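Local coordinates for protein glutaconate CoA-transferase subunit A (Acidaminococcus fermentans, PDB 1POI) that transfers the CoA moiety from acetyl-CoA to glutaconate, (R)-2-hydroxyglutarate and related acids in the hydroxyglutarate pathway of glutamate degradation, at residues D217-I220 / R221-P224. Residues are numbered along the deposited sequence; the frame is centred on the assembly and turned at random.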
ATOM      1  N   ASP A 217     -13.230   7.061  12.429  1.00 24.84           N
ATOM      2  CA  ASP A 217     -13.287   8.195  11.521  1.00 25.11           C
ATOM      3  C   ASP A 217     -11.893   8.659  11.265  1.00 24.87           C
ATOM      4  O   ASP A 217     -11.557   8.936  10.121  1.00 27.45           O
ATOM      5  CB  ASP A 217     -14.099   9.346  12.098  1.00 26.65           C
ATOM      6  CG  ASP A 217     -15.563   9.017  12.229  1.00 25.56           C
ATOM      7  OD1 ASP A 217     -16.167   8.476  11.268  1.00 21.15           O
ATOM      8  OD2 ASP A 217     -16.094   9.314  13.313  1.00 28.75           O
ATOM      9  N   GLU A 218     -11.074   8.726  12.313  1.00 24.99           N
ATOM     10  CA  GLU A 218      -9.684   9.142  12.141  1.00 27.32           C
ATOM     11  C   GLU A 218      -8.999   8.292  11.055  1.00 25.60           C
ATOM     12  O   GLU A 218      -8.406   8.828  10.128  1.00 27.56           O
ATOM     13  CB  GLU A 218      -8.896   9.073  13.453  1.00 29.20           C
ATOM     14  CG  GLU A 218      -7.379   9.134  13.212  1.00 41.01           C
ATOM     15  CD  GLU A 218      -6.562   9.591  14.421  1.00 46.91           C
ATOM     16  OE1 GLU A 218      -6.658   8.960  15.502  1.00 50.72           O
ATOM     17  OE2 GLU A 218      -5.798  10.580  14.274  1.00 50.60           O
ATOM     18  N   GLU A 219      -9.191   6.979  11.122  1.00 23.94           N
ATOM     19  CA  GLU A 219      -8.610   6.030  10.181  1.00 19.78           C
ATOM     20  C   GLU A 219      -9.016   6.157   8.702  1.00 17.89           C
ATOM     21  O   GLU A 219      -8.166   6.173   7.810  1.00 21.36           O
ATOM     22  CB  GLU A 219      -8.913   4.613  10.680  1.00 19.63           C
ATOM     23  CG  GLU A 219      -8.313   3.493   9.853  1.00 17.52           C
ATOM     24  CD  GLU A 219      -6.792   3.529   9.816  1.00 18.67           C
ATOM     25  OE1 GLU A 219      -6.154   4.139  10.708  1.00 13.67           O
ATOM     26  OE2 GLU A 219      -6.232   2.935   8.877  1.00 19.27           O
ATOM     27  N   ILE A 220     -10.310   6.216   8.438  1.00 14.25           N
ATOM     28  CA  ILE A 220     -10.827   6.291   7.069  1.00 12.69           C
ATOM     29  C   ILE A 220     -10.476   7.586   6.323  1.00 12.73           C
ATOM     30  O   ILE A 220     -10.665   7.707   5.102  1.00  7.57           O
ATOM     31  CB  ILE A 220     -12.372   6.021   7.074  1.00 12.39           C
ATOM     32  CG1 ILE A 220     -12.859   5.631   5.686  1.00 15.20           C
ATOM     33  CG2 ILE A 220     -13.127   7.233   7.538  1.00 11.92           C
ATOM     34  CD1 ILE A 220     -14.096   4.749   5.717  1.00 14.29           C
ATOM     35  N   ARG A 221      -9.939   8.549   7.057  1.00 13.79           N
ATOM     36  CA  ARG A 221      -9.565   9.815   6.466  1.00 18.28           C
ATOM     37  C   ARG A 221      -8.085   9.883   6.166  1.00 23.21           C
ATOM     38  O   ARG A 221      -7.654  10.741   5.392  1.00 25.83           O
ATOM     39  CB  ARG A 221      -9.969  10.953   7.382  1.00 18.99           C
ATOM     40  CG  ARG A 221     -11.445  11.149   7.411  1.00 20.67           C
ATOM     41  CD  ARG A 221     -11.915  11.735   8.725  1.00 25.25           C
ATOM     42  NE  ARG A 221     -13.360  11.541   8.830  1.00 30.39           N
ATOM     43  CZ  ARG A 221     -14.243  12.154   8.051  1.00 33.60           C
ATOM     44  NH1 ARG A 221     -13.834  13.014   7.123  1.00 34.52           N
ATOM     45  NH2 ARG A 221     -15.525  11.842   8.133  1.00 34.07           N
ATOM     46  N   ARG A 222      -7.312   8.972   6.765  1.00 25.81           N
ATOM     47  CA  ARG A 222      -5.866   8.895   6.552  1.00 27.36           C
ATOM     48  C   ARG A 222      -5.491   8.936   5.054  1.00 25.78           C
ATOM     49  O   ARG A 222      -4.407   9.389   4.702  1.00 31.17           O
ATOM     50  CB  ARG A 222      -5.291   7.635   7.217  1.00 30.79           C
ATOM     51  CG  ARG A 222      -4.511   7.879   8.506  1.00 33.43           C
ATOM     52  CD  ARG A 222      -5.347   8.570   9.564  1.00 41.11           C
ATOM     53  NE  ARG A 222      -4.576   8.930  10.758  1.00 49.33           N
ATOM     54  CZ  ARG A 222      -4.146   8.065  11.677  1.00 54.28           C
ATOM     55  NH1 ARG A 222      -4.407   6.765  11.561  1.00 57.76           N
ATOM     56  NH2 ARG A 222      -3.407   8.492  12.697  1.00 54.33           N
ATOM     57  N   ASP A 223      -6.360   8.429   4.186  1.00 20.73           N
ATOM     58  CA  ASP A 223      -6.128   8.468   2.751  1.00 20.18           C
ATOM     59  C   ASP A 223      -7.479   8.766   2.087  1.00 20.99           C
ATOM     60  O   ASP A 223      -8.159   7.871   1.590  1.00 21.92           O
ATOM     61  CB  ASP A 223      -5.533   7.152   2.244  1.00 22.21           C
ATOM     62  CG  ASP A 223      -5.332   7.137   0.716  1.00 25.12           C
ATOM     63  OD1 ASP A 223      -5.613   8.143   0.024  1.00 21.95           O
ATOM     64  OD2 ASP A 223      -4.880   6.103   0.201  1.00 29.96           O
ATOM     65  N   PRO A 224      -7.813  10.055   1.947  1.00 21.43           N
ATOM     66  CA  PRO A 224      -9.066  10.514   1.352  1.00 18.22           C
ATOM     67  C   PRO A 224      -9.367   9.933   0.004  1.00 17.20           C
ATOM     68  O   PRO A 224     -10.526   9.788  -0.350  1.00 16.89           O
ATOM     69  CB  PRO A 224      -8.854  12.013   1.246  1.00 21.70           C
ATOM     70  CG  PRO A 224      -7.913  12.309   2.369  1.00 23.61           C
ATOM     71  CD  PRO A 224      -6.929  11.201   2.219  1.00 20.83           C
TER
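R222 meets two glutamates of the preceding turn, E218 and E219, in different ways. CG of E218 sits over the centre of the R222 guanidinium face, 3.7 Å above its plane. The E218 carboxylate is tilted 32° from that plane, and its OE2 lies 3.5 Å from R222 NH2. No N-H points at this oxygen, so the pairing is charge alone. E219 comes to the edge instead. Its OE1 lies in the guanidinium plane, 3.3 Å from R222 NH1, in a salt bridge with a weak hydrogen bond. The planes are nearly perpendicular (81°). A bend in R222 at chi2 (58°) lets the chain turn back along the helix. A stronger salt bridge joins R222 NH2 to E218 of another copy of this subunit. R221 runs along the D217 carbonyl, with CD 3.1 Å from D217 O, and its NH2 forms salt bridges with D185 and with an acidic side chain of a different protein. R221 N makes weak hydrogen bonds to D217 O and E218 O. R222 N donates a hydrogen bond to E219 O (3.1 Å). Such i to i+4 and i+3 salt bridges are characteristic of helices, here the short surface one before strand 236-239, where subunits meet.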